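Side-chain contacts in glutathione S-transferase (Rhodospirillum rubrum F11, PDB 4O7H), which probably catalyses the attack of the glutathione thiol on electrophilic compounds, the reaction that defines the glutathione transferases: residues R92-W97 against D149-L154; E108-E113 against A132-V137; T139-I144 against P185-W190; C168-I173 against V179-H184. All coordinates share one frame; numbering follows the deposited sequence.

Contact 1. Residues R92-W97 against D149-L154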
# COMPACT_ATOMS: atom_id res chain seq x y z
N ARG A 92 11.28 2.37 2.35
CA ARG A 92 9.94 2.35 1.74
C ARG A 92 9.70 1.12 0.85
O ARG A 92 8.58 0.54 0.84
CB ARG A 92 9.64 3.67 1.04
CG ARG A 92 9.53 4.84 1.98
CD ARG A 92 8.90 6.03 1.33
NE ARG A 92 8.79 7.23 2.16
CZ ARG A 92 9.61 8.28 2.13
NH1 ARG A 92 10.68 8.32 1.35
NH2 ARG A 92 9.33 9.31 2.87
N ARG A 93 10.74 0.69 0.12
CA ARG A 93 10.70 -0.54 -0.63
C ARG A 93 10.33 -1.71 0.26
O ARG A 93 9.46 -2.51 -0.10
CB ARG A 93 12.07 -0.83 -1.34
CG ARG A 93 12.06 -2.10 -2.17
CD ARG A 93 13.45 -2.43 -2.73
NE ARG A 93 14.39 -2.96 -1.73
CZ ARG A 93 14.37 -4.22 -1.32
NH1 ARG A 93 13.45 -5.06 -1.79
NH2 ARG A 93 15.26 -4.62 -0.43
N LEU A 94 11.01 -1.80 1.39
CA LEU A 94 10.80 -2.93 2.29
C LEU A 94 9.47 -2.82 3.01
O LEU A 94 8.78 -3.84 3.22
CB LEU A 94 11.98 -3.05 3.26
CG LEU A 94 13.21 -3.68 2.60
CD1 LEU A 94 14.41 -3.46 3.49
CD2 LEU A 94 13.00 -5.16 2.30
N VAL A 95 9.07 -1.60 3.39
CA VAL A 95 7.70 -1.41 3.90
C VAL A 95 6.70 -2.00 2.92
O VAL A 95 5.78 -2.73 3.31
CB VAL A 95 7.39 0.08 4.21
CG1 VAL A 95 5.92 0.30 4.46
CG2 VAL A 95 8.19 0.48 5.42
N ALA A 96 6.82 -1.64 1.63
CA ALA A 96 5.93 -2.20 0.62
C ALA A 96 6.07 -3.72 0.48
O ALA A 96 5.06 -4.41 0.27
CB ALA A 96 6.17 -1.54 -0.73
N TRP A 97 7.27 -4.24 0.53
CA TRP A 97 7.46 -5.69 0.46
C TRP A 97 6.53 -6.38 1.49
O TRP A 97 5.83 -7.36 1.17
CB TRP A 97 8.88 -6.05 0.77
CG TRP A 97 9.10 -7.52 0.75
CD1 TRP A 97 8.85 -8.40 1.76
CD2 TRP A 97 9.64 -8.31 -0.33
NE1 TRP A 97 9.16 -9.67 1.38
CE2 TRP A 97 9.69 -9.62 0.10
CE3 TRP A 97 10.12 -8.00 -1.62
CZ2 TRP A 97 10.17 -10.67 -0.70
CZ3 TRP A 97 10.58 -9.00 -2.40
CH2 TRP A 97 10.62 -10.32 -1.95
N ASP A 149 21.70 -10.80 7.59
CA ASP A 149 23.06 -11.40 7.62
C ASP A 149 24.06 -10.37 7.06
O ASP A 149 25.26 -10.45 7.30
CB ASP A 149 23.11 -12.64 6.76
CG ASP A 149 24.38 -13.46 6.97
OD1 ASP A 149 24.88 -13.52 8.10
OD2 ASP A 149 24.86 -14.03 5.98
N ARG A 150 23.57 -9.38 6.32
CA ARG A 150 24.51 -8.40 5.79
C ARG A 150 24.31 -6.98 6.23
O ARG A 150 25.05 -6.10 5.85
CB ARG A 150 24.55 -8.49 4.26
CG ARG A 150 23.25 -8.27 3.55
CD ARG A 150 23.46 -8.19 2.02
NE ARG A 150 24.14 -9.37 1.50
CZ ARG A 150 24.96 -9.39 0.43
NH1 ARG A 150 25.54 -10.54 0.12
NH2 ARG A 150 25.21 -8.32 -0.32
N ARG A 151 23.26 -6.74 7.00
CA ARG A 151 22.96 -5.42 7.51
C ARG A 151 22.66 -5.47 8.99
O ARG A 151 22.33 -6.52 9.50
CB ARG A 151 21.71 -4.91 6.79
CG ARG A 151 21.81 -4.79 5.30
CD ARG A 151 20.45 -4.53 4.70
NE ARG A 151 20.52 -4.34 3.26
CZ ARG A 151 19.53 -3.93 2.49
NH1 ARG A 151 19.71 -3.81 1.18
NH2 ARG A 151 18.36 -3.60 3.00
N ARG A 152 22.77 -4.34 9.66
CA ARG A 152 22.51 -4.26 11.07
C ARG A 152 21.01 -4.48 11.35
O ARG A 152 20.64 -5.23 12.25
CB ARG A 152 22.94 -2.89 11.56
CG ARG A 152 22.90 -2.69 13.04
CD ARG A 152 23.25 -1.24 13.33
NE ARG A 152 23.49 -0.99 14.73
CZ ARG A 152 24.34 -1.70 15.46
NH1 ARG A 152 24.99 -2.71 14.89
NH2 ARG A 152 24.53 -1.42 16.73
N TRP A 153 20.19 -3.84 10.54
CA TRP A 153 18.73 -3.92 10.64
C TRP A 153 18.23 -4.13 9.20
O TRP A 153 19.00 -4.09 8.24
CB TRP A 153 18.16 -2.64 11.25
CG TRP A 153 18.50 -2.45 12.68
CD1 TRP A 153 19.48 -1.62 13.18
CD2 TRP A 153 17.89 -3.06 13.81
NE1 TRP A 153 19.51 -1.71 14.56
CE2 TRP A 153 18.55 -2.57 14.97
CE3 TRP A 153 16.88 -4.01 13.97
CZ2 TRP A 153 18.19 -2.98 16.27
CZ3 TRP A 153 16.54 -4.41 15.23
CH2 TRP A 153 17.21 -3.91 16.37
N LEU A 154 16.93 -4.33 8.97
CA LEU A 154 16.51 -4.81 7.63
C LEU A 154 16.84 -3.86 6.48
O LEU A 154 17.13 -4.30 5.38
CB LEU A 154 15.01 -5.05 7.52
CG LEU A 154 14.40 -6.22 8.26
CD1 LEU A 154 12.92 -6.28 7.88
CD2 LEU A 154 15.09 -7.50 7.85
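Leu94 sends one methyl, CD1, from helix 85-119 to the loop that follows helix 127-150, and there it meets a carbonyl: Leu94 CD1 lies 3.4 Å from Leu154 O. A looser apolar contact joins Leu94 CD1 to Leu154 CB at 4.4 Å. The same methyl comes up to the edge of the Arg151 guanidinium, near its plane, with Arg151 NH2 4.0 Å from Leu94 CD1.

A bond inside the loop helps to position the carbonyl. Arg151 NH2 donates to Leu154 O over 2.8 Å, on a lone pair and in the carbonyl plane, with a bent N-H...O angle of 146°. Arginine suits this place because its chain, extended from CG to NE, is long enough to run back along the turn it belongs to. Glu90 OE2 forms salt bridges with both Arg151 NH2 and Arg93 NH2, so that one carboxylate draws both guanidinium groups together. A methionine in place of Arg151 would probably leave Leu154 O without this donor and Glu90 with one positive mate fewer, so that the loop could shift against Leu94. On the backbone side, Leu154 N is held by Asp163 OD1.

Farther out, Leu94 also packs on Tyr143 and Leu147 of helix 127-150 and on Ala162, while Leu154 rests on Ile144, Ala166 and Trp190. The loop is thus gathered against helices 85-119, 127-150, 161-175 and 185-195 of the all-helical domain, and helix 85-119 turns other residues to the dimer interface, where Arg92 pairs with Glu73 of the second subunit.

Contact 2. Residues E108-E113 against A132-V137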
# COMPACT_ATOMS: atom_id res chain seq x y z
N GLU A 108 -2.83 -11.97 5.24
CA GLU A 108 -4.25 -12.01 4.92
C GLU A 108 -4.85 -13.38 5.10
O GLU A 108 -5.81 -13.50 5.83
CB GLU A 108 -4.55 -11.50 3.51
CG GLU A 108 -4.64 -10.01 3.46
CD GLU A 108 -5.09 -9.47 2.11
OE1 GLU A 108 -5.24 -10.23 1.14
OE2 GLU A 108 -5.28 -8.25 2.05
N PRO A 109 -4.28 -14.41 4.46
CA PRO A 109 -4.94 -15.71 4.66
C PRO A 109 -4.85 -16.23 6.11
O PRO A 109 -5.83 -16.73 6.65
CB PRO A 109 -4.21 -16.62 3.72
CG PRO A 109 -2.91 -15.97 3.40
CD PRO A 109 -3.26 -14.50 3.42
N LEU A 110 -3.72 -16.09 6.77
CA LEU A 110 -3.62 -16.71 8.11
C LEU A 110 -4.42 -15.96 9.14
O LEU A 110 -5.04 -16.54 10.01
CB LEU A 110 -2.17 -16.89 8.50
CG LEU A 110 -1.38 -17.92 7.68
CD1 LEU A 110 0.10 -17.92 7.96
CD2 LEU A 110 -1.89 -19.36 7.88
N VAL A 111 -4.35 -14.63 9.11
CA VAL A 111 -5.11 -13.86 10.06
C VAL A 111 -6.63 -14.05 9.87
O VAL A 111 -7.37 -14.21 10.84
CB VAL A 111 -4.75 -12.34 10.02
CG1 VAL A 111 -5.70 -11.51 10.85
CG2 VAL A 111 -3.34 -12.18 10.50
N ARG A 112 -7.06 -14.07 8.62
CA ARG A 112 -8.48 -14.16 8.33
C ARG A 112 -8.95 -15.54 8.85
O ARG A 112 -9.91 -15.62 9.61
CB ARG A 112 -8.78 -14.02 6.83
CG ARG A 112 -10.27 -14.01 6.53
CD ARG A 112 -10.54 -14.04 5.03
NE ARG A 112 -9.86 -15.15 4.39
CZ ARG A 112 -8.89 -15.04 3.50
NH1 ARG A 112 -8.45 -13.83 3.11
NH2 ARG A 112 -8.34 -16.15 3.02
N GLU A 113 -8.25 -16.57 8.41
CA GLU A 113 -8.71 -17.94 8.61
C GLU A 113 -8.55 -18.41 10.04
O GLU A 113 -9.43 -19.12 10.58
CB GLU A 113 -8.01 -18.90 7.66
CG GLU A 113 -8.24 -18.59 6.18
CD GLU A 113 -9.70 -18.54 5.80
OE1 GLU A 113 -10.50 -19.35 6.34
OE2 GLU A 113 -10.07 -17.69 4.97
N ALA A 132 -1.16 -22.47 2.07
CA ALA A 132 -0.45 -21.56 1.18
C ALA A 132 0.31 -20.52 2.02
O ALA A 132 1.49 -20.28 1.79
CB ALA A 132 -1.44 -20.87 0.24
N GLY A 133 -0.37 -19.98 3.01
CA GLY A 133 0.25 -18.99 3.94
C GLY A 133 1.45 -19.54 4.68
O GLY A 133 2.51 -18.90 4.75
N ARG A 134 1.30 -20.77 5.16
CA ARG A 134 2.35 -21.47 5.88
C ARG A 134 3.53 -21.77 4.98
O ARG A 134 4.67 -21.70 5.41
CB ARG A 134 1.80 -22.77 6.53
CG ARG A 134 0.97 -22.50 7.78
CD ARG A 134 0.19 -23.70 8.32
NE ARG A 134 1.12 -24.78 8.56
CZ ARG A 134 1.90 -24.86 9.63
NH1 ARG A 134 1.84 -23.94 10.60
NH2 ARG A 134 2.75 -25.88 9.75
N ALA A 135 3.28 -22.09 3.72
CA ALA A 135 4.39 -22.36 2.80
C ALA A 135 5.13 -21.08 2.43
O ALA A 135 6.35 -21.04 2.36
CB ALA A 135 3.88 -23.06 1.56
N ASN A 136 4.36 -20.01 2.21
CA ASN A 136 4.88 -18.74 1.72
C ASN A 136 5.69 -18.02 2.76
O ASN A 136 6.63 -17.30 2.44
CB ASN A 136 3.71 -17.84 1.29
CG ASN A 136 3.07 -18.29 -0.02
OD1 ASN A 136 3.70 -18.99 -0.81
ND2 ASN A 136 1.87 -17.89 -0.25
N VAL A 137 5.41 -18.25 4.03
CA VAL A 137 6.18 -17.53 5.07
C VAL A 137 7.65 -17.95 5.04
O VAL A 137 8.53 -17.17 5.34
CB VAL A 137 5.58 -17.66 6.50
CG1 VAL A 137 5.81 -19.01 7.11
CG2 VAL A 137 6.17 -16.58 7.42
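Leu110 lays its isobutyl group on the backbone of Gly133, and these two residues carry most of the contact. The methyl Leu110 CD1 comes to 3.9 Å from Gly133 C, so the main chain itself, not a side chain, receives the leucine. Leu110 CG stands beside its own backbone N (chi1 -68°), a setting that reaches across to the neighbouring helix. Glycine is the residue that fits beneath it: a beta carbon on Gly133 would fall only 2.8 Å from Leu110 CG. The CA atoms of Leu110 and Gly133 can accordingly come within 6.1 Å of each other.

Arg134 closes the outer side with the aliphatic part of its chain, where Arg134 CG meets the second methyl, Leu110 CD2, at 4.2 Å. Its charged end goes on past the leucine to a salt bridge with Asp178, so one residue serves both apolar and polar surroundings. Pro109 adds ring carbon to the bare spot, Pro109 CG lying 4.4 Å from Gly133 CA; its nitrogen has no hydrogen to give to the preceding turn, and the helix is kinked there.

Along these segments the axes approach to 9.2 Å and run in largely opposed directions, at 138°. No hydrogen bond crosses between the two segments, though Asn136 ND2 bonds to Glu105 O just outside them. Two long successive helices folded back side by side form the helical hairpin that opens the C-terminal domain of the glutathione transferase fold.

Contact 3. Residues T139-I144 against P185-W190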
# COMPACT_ATOMS: atom_id res chain seq x y z
N THR A 139 9.62 -18.30 2.36
CA THR A 139 10.34 -17.48 1.38
C THR A 139 10.67 -16.12 1.97
O THR A 139 11.76 -15.59 1.80
CB THR A 139 9.48 -17.27 0.13
OG1 THR A 139 8.94 -18.54 -0.30
CG2 THR A 139 10.26 -16.65 -0.96
N HIS A 140 9.70 -15.58 2.71
CA HIS A 140 9.92 -14.30 3.40
C HIS A 140 10.94 -14.34 4.50
O HIS A 140 11.72 -13.39 4.67
CB HIS A 140 8.61 -13.74 3.90
CG HIS A 140 7.72 -13.35 2.78
ND1 HIS A 140 7.80 -12.11 2.17
CD2 HIS A 140 6.76 -14.04 2.11
CE1 HIS A 140 6.95 -12.07 1.16
NE2 HIS A 140 6.32 -13.24 1.09
N LEU A 141 10.88 -15.41 5.31
CA LEU A 141 11.89 -15.59 6.33
C LEU A 141 13.29 -15.78 5.76
O LEU A 141 14.23 -15.27 6.35
CB LEU A 141 11.55 -16.73 7.27
CG LEU A 141 10.38 -16.40 8.18
CD1 LEU A 141 9.78 -17.69 8.73
CD2 LEU A 141 10.74 -15.44 9.31
N ARG A 142 13.41 -16.47 4.62
CA ARG A 142 14.72 -16.61 3.99
C ARG A 142 15.26 -15.24 3.54
O ARG A 142 16.48 -14.95 3.65
CB ARG A 142 14.68 -17.57 2.77
CG ARG A 142 14.48 -19.03 3.12
CD ARG A 142 14.93 -19.96 1.97
NE ARG A 142 14.13 -19.76 0.77
CZ ARG A 142 12.94 -20.33 0.57
NH1 ARG A 142 12.41 -21.13 1.48
NH2 ARG A 142 12.28 -20.07 -0.55
N TYR A 143 14.37 -14.39 3.05
CA TYR A 143 14.77 -13.05 2.62
C TYR A 143 15.21 -12.18 3.78
O TYR A 143 16.19 -11.48 3.72
CB TYR A 143 13.62 -12.39 1.83
CG TYR A 143 13.97 -11.11 1.17
CD1 TYR A 143 15.18 -10.96 0.50
CD2 TYR A 143 13.12 -10.03 1.24
CE1 TYR A 143 15.50 -9.77 -0.13
CE2 TYR A 143 13.42 -8.84 0.61
CZ TYR A 143 14.61 -8.71 -0.07
OH TYR A 143 14.98 -7.54 -0.65
N ILE A 144 14.44 -12.21 4.87
CA ILE A 144 14.84 -11.52 6.07
C ILE A 144 16.21 -11.97 6.55
O ILE A 144 17.07 -11.16 6.88
CB ILE A 144 13.77 -11.72 7.17
CG1 ILE A 144 12.48 -10.98 6.80
CG2 ILE A 144 14.31 -11.28 8.52
CD1 ILE A 144 11.33 -11.25 7.72
N PRO A 185 16.98 -19.42 11.54
CA PRO A 185 17.57 -18.89 12.77
C PRO A 185 18.03 -17.41 12.72
O PRO A 185 17.96 -16.72 13.73
CB PRO A 185 18.74 -19.84 13.05
CG PRO A 185 18.98 -20.58 11.76
CD PRO A 185 17.65 -20.67 11.09
N GLN A 186 18.51 -16.92 11.57
CA GLN A 186 18.96 -15.53 11.50
C GLN A 186 17.72 -14.59 11.64
O GLN A 186 17.79 -13.57 12.32
CB GLN A 186 19.71 -15.28 10.19
CG GLN A 186 20.96 -16.16 10.09
CD GLN A 186 21.45 -16.39 8.66
OE1 GLN A 186 20.70 -16.82 7.78
NE2 GLN A 186 22.72 -16.10 8.42
N ALA A 187 16.66 -14.92 10.93
CA ALA A 187 15.37 -14.16 11.08
C ALA A 187 14.82 -14.24 12.49
O ALA A 187 14.36 -13.24 13.05
CB ALA A 187 14.28 -14.65 10.11
N LYS A 188 14.90 -15.43 13.09
CA LYS A 188 14.48 -15.58 14.47
C LYS A 188 15.22 -14.65 15.43
O LYS A 188 14.62 -13.98 16.31
CB LYS A 188 14.68 -17.04 14.90
CG LYS A 188 14.09 -17.31 16.27
CD LYS A 188 14.43 -18.69 16.80
CE LYS A 188 14.13 -18.71 18.29
NZ LYS A 188 14.48 -20.01 18.93
N GLU A 189 16.53 -14.58 15.26
CA GLU A 189 17.33 -13.70 16.11
C GLU A 189 16.98 -12.24 15.94
O GLU A 189 16.95 -11.52 16.90
CB GLU A 189 18.83 -13.94 15.90
CG GLU A 189 19.29 -15.22 16.62
CD GLU A 189 18.61 -15.43 18.00
OE1 GLU A 189 18.83 -14.60 18.95
OE2 GLU A 189 17.80 -16.41 18.14
N TRP A 190 16.73 -11.82 14.70
CA TRP A 190 16.33 -10.46 14.42
C TRP A 190 14.99 -10.16 15.07
O TRP A 190 14.80 -9.11 15.70
CB TRP A 190 16.31 -10.21 12.90
CG TRP A 190 15.38 -9.02 12.52
CD1 TRP A 190 15.70 -7.74 12.49
CD2 TRP A 190 14.01 -9.11 12.13
NE1 TRP A 190 14.64 -6.97 12.09
CE2 TRP A 190 13.57 -7.80 11.90
CE3 TRP A 190 13.12 -10.16 12.00
CZ2 TRP A 190 12.25 -7.52 11.55
CZ3 TRP A 190 11.82 -9.90 11.69
CH2 TRP A 190 11.39 -8.59 11.44
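This is a buried, wholly apolar helix-helix contact inside the C-terminal domain, where helix 185-195 crosses helix 127-150 steeply. The axes of the two short segments make an angle of 74° and pass 8.3 Å apart, and the backbones come nearest at Ile144 and Ala187. A small residue is what permits such closeness: the single methyl of Ala187 is short enough to let the backbones come together at this point.

Two branched residues, one turn apart on helix 127-150, meet that methyl. Leu141 CD2 touches Ala187 CB at 3.7 Å, the leucine reaching round with the end of its chain, and Ile144 CG2 touches Ala187 CB at the same 3.7 Å. Ile144 has CG1 beside its backbone N (chi1 -69°), which puts CG2 anti to that nitrogen and toward the crossing helix. From there Ile144 CG2 also reaches the six-membered ring of Trp190, 3.8 Å from Trp190 CE3, in an oblique approach, with the two side chains crossing at about a right angle. Beta-branched isoleucine suits the spot because one short branch can serve both partners.

The indole is swung inward with CG anti to its backbone N (chi1 158°). Its polar atom is not wasted in this apolar setting, for Trp190 NE1 is hydrogen-bonded to Asp163 OD1. Around this junction, Trp190 packs on Ala166, Ala167 and Leu170 of helix 161-175, Ile144 on Phe98 of helix 85-119, and Leu141 on Val179, Pro180 and His184 of the loop that leads into helix 185-195.

Contact 4. Residues C168-I173 against V179-H184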
# COMPACT_ATOMS: atom_id res chain seq x y z
N CYS A 168 5.72 -6.55 12.81
CA CYS A 168 4.30 -6.45 13.19
C CYS A 168 3.50 -7.51 12.42
O CYS A 168 2.62 -8.18 12.99
CB CYS A 168 3.75 -5.06 13.01
SG CYS A 168 4.30 -3.95 14.30
N HIS A 169 3.81 -7.70 11.14
CA HIS A 169 3.17 -8.78 10.38
C HIS A 169 3.50 -10.13 11.02
O HIS A 169 2.62 -10.92 11.28
CB HIS A 169 3.64 -8.72 8.95
CG HIS A 169 2.80 -7.83 8.10
ND1 HIS A 169 3.07 -6.50 7.86
CD2 HIS A 169 1.65 -8.10 7.46
CE1 HIS A 169 2.14 -6.02 7.04
NE2 HIS A 169 1.25 -6.96 6.85
N LEU A 170 4.78 -10.36 11.30
CA LEU A 170 5.22 -11.64 11.85
C LEU A 170 4.62 -11.87 13.21
O LEU A 170 4.36 -13.04 13.58
CB LEU A 170 6.73 -11.77 11.88
CG LEU A 170 7.31 -12.15 10.51
CD1 LEU A 170 8.80 -11.90 10.46
CD2 LEU A 170 7.06 -13.63 10.24
N SER A 171 4.35 -10.80 13.96
CA SER A 171 3.77 -10.95 15.30
C SER A 171 2.39 -11.56 15.19
O SER A 171 1.95 -12.31 16.10
CB SER A 171 3.76 -9.65 16.08
OG SER A 171 2.79 -8.71 15.68
N LEU A 172 1.68 -11.23 14.12
CA LEU A 172 0.32 -11.80 13.96
C LEU A 172 0.40 -13.26 13.49
O LEU A 172 -0.37 -14.09 13.98
CB LEU A 172 -0.51 -10.97 13.00
CG LEU A 172 -1.07 -9.76 13.72
CD1 LEU A 172 -1.41 -8.71 12.66
CD2 LEU A 172 -2.27 -10.17 14.57
N ILE A 173 1.38 -13.58 12.65
CA ILE A 173 1.61 -14.98 12.26
C ILE A 173 2.01 -15.77 13.50
O ILE A 173 1.55 -16.90 13.68
CB ILE A 173 2.68 -15.15 11.16
CG1 ILE A 173 2.42 -14.16 9.97
CG2 ILE A 173 2.69 -16.57 10.64
CD1 ILE A 173 0.97 -14.02 9.56
N VAL A 179 4.64 -19.47 12.60
CA VAL A 179 5.98 -19.12 12.14
C VAL A 179 6.97 -20.26 12.38
O VAL A 179 7.17 -20.64 13.53
CB VAL A 179 6.52 -17.85 12.78
CG1 VAL A 179 7.76 -17.44 12.07
CG2 VAL A 179 5.51 -16.72 12.72
N PRO A 180 7.63 -20.75 11.32
CA PRO A 180 8.65 -21.82 11.45
C PRO A 180 10.00 -21.26 11.82
O PRO A 180 10.98 -21.28 11.04
CB PRO A 180 8.62 -22.45 10.05
CG PRO A 180 8.36 -21.29 9.15
CD PRO A 180 7.38 -20.42 9.90
N TRP A 181 10.07 -20.70 13.02
CA TRP A 181 11.23 -19.95 13.46
C TRP A 181 12.53 -20.75 13.36
O TRP A 181 13.57 -20.22 12.95
CB TRP A 181 11.08 -19.47 14.90
CG TRP A 181 10.04 -18.42 15.13
CD1 TRP A 181 8.94 -18.54 15.89
CD2 TRP A 181 10.03 -17.08 14.61
NE1 TRP A 181 8.22 -17.36 15.88
CE2 TRP A 181 8.88 -16.44 15.13
CE3 TRP A 181 10.88 -16.37 13.79
CZ2 TRP A 181 8.54 -15.13 14.80
CZ3 TRP A 181 10.56 -15.04 13.48
CH2 TRP A 181 9.40 -14.45 14.00
N GLU A 182 12.49 -22.01 13.75
CA GLU A 182 13.76 -22.73 13.84
C GLU A 182 14.29 -23.13 12.47
O GLU A 182 15.45 -23.53 12.33
CB GLU A 182 13.62 -23.92 14.78
CG GLU A 182 13.34 -23.48 16.22
CD GLU A 182 14.53 -22.90 16.96
OE1 GLU A 182 15.61 -22.61 16.37
OE2 GLU A 182 14.43 -22.74 18.19
N ASP A 183 13.47 -23.02 11.44
CA ASP A 183 13.98 -23.20 10.08
C ASP A 183 14.77 -21.98 9.57
O ASP A 183 15.39 -22.03 8.50
CB ASP A 183 12.86 -23.53 9.11
CG ASP A 183 12.30 -24.90 9.34
OD1 ASP A 183 13.08 -25.77 9.74
OD2 ASP A 183 11.11 -25.09 9.10
N HIS A 184 14.68 -20.85 10.29
CA HIS A 184 15.25 -19.57 9.83
C HIS A 184 15.90 -18.83 10.99
O HIS A 184 15.42 -17.76 11.45
CB HIS A 184 14.15 -18.76 9.19
CG HIS A 184 13.54 -19.44 8.01
ND1 HIS A 184 12.40 -20.20 8.09
CD2 HIS A 184 13.95 -19.50 6.73
CE1 HIS A 184 12.12 -20.70 6.90
NE2 HIS A 184 13.07 -20.30 6.06
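Val179 points its side chain back at the helix the chain has just left, and an inverse gamma turn centred on Pro180 then leads the loop away from helix 161-175 toward helix 185-195 of the C-terminal domain. The side chains of Val179 and Ile173 cross at about a right angle, methyl against methyl: Ile173 CG2 is 3.5 Å from Val179 CG2, which also sits 3.6 Å from Ile173 CB. One turn back on the helix, Leu170 adds a lighter touch, with Leu170 CD2 4.3 Å from the same Val179 CG2.

The two methyls of Val179 divide the work. With CG1 anti to the backbone N (chi1 -170°), Val179 CG2 faces the helix while CG1 lies over the middle of the Trp181 indole, 3.3 Å above its plane, a close CH-pi contact. Trp181 in turn reaches the helix with the far corner of its ring, Trp181 CH2 lying 4.3 Å from Leu170 CB in an oblique approach. A wide aromatic suits this place because it can meet several partners at once: Trp181 NE1 is hydrogen-bonded to Asp174 OD1, and the ring stacks with Tyr191 and meets Phe222 edge-to-face.

His184 takes the N-cap position of helix 185-195. Its ring turns back over the loop, where a long, weak but nearly straight bond, at 164°, runs from His184 ND1 to Pro180 O over 3.4 Å.

Contact 3 is buried throughout, whereas contacts 1 and 4 each include a partly exposed residue, Arg151 and Val179, and contact 2 has exposed Arg134 at its margin. Contacts 1 and 2 join helix 85-119 to helix 127-150 or the loop after it, about 21 Å apart between centres; contact 3 brings in helix 185-195, and contact 4 packs the connecting loop on helix 161-175. Contacts 3 and 4, centres about 8 Å apart, meet through the Lys188-Glu182 salt bridge and by packing, as of Leu141 on His184. Both are apolar across their segments, while contact 2 rests a leucine on bare backbone and contact 1 mixes a methyl with an arginine-held carbonyl.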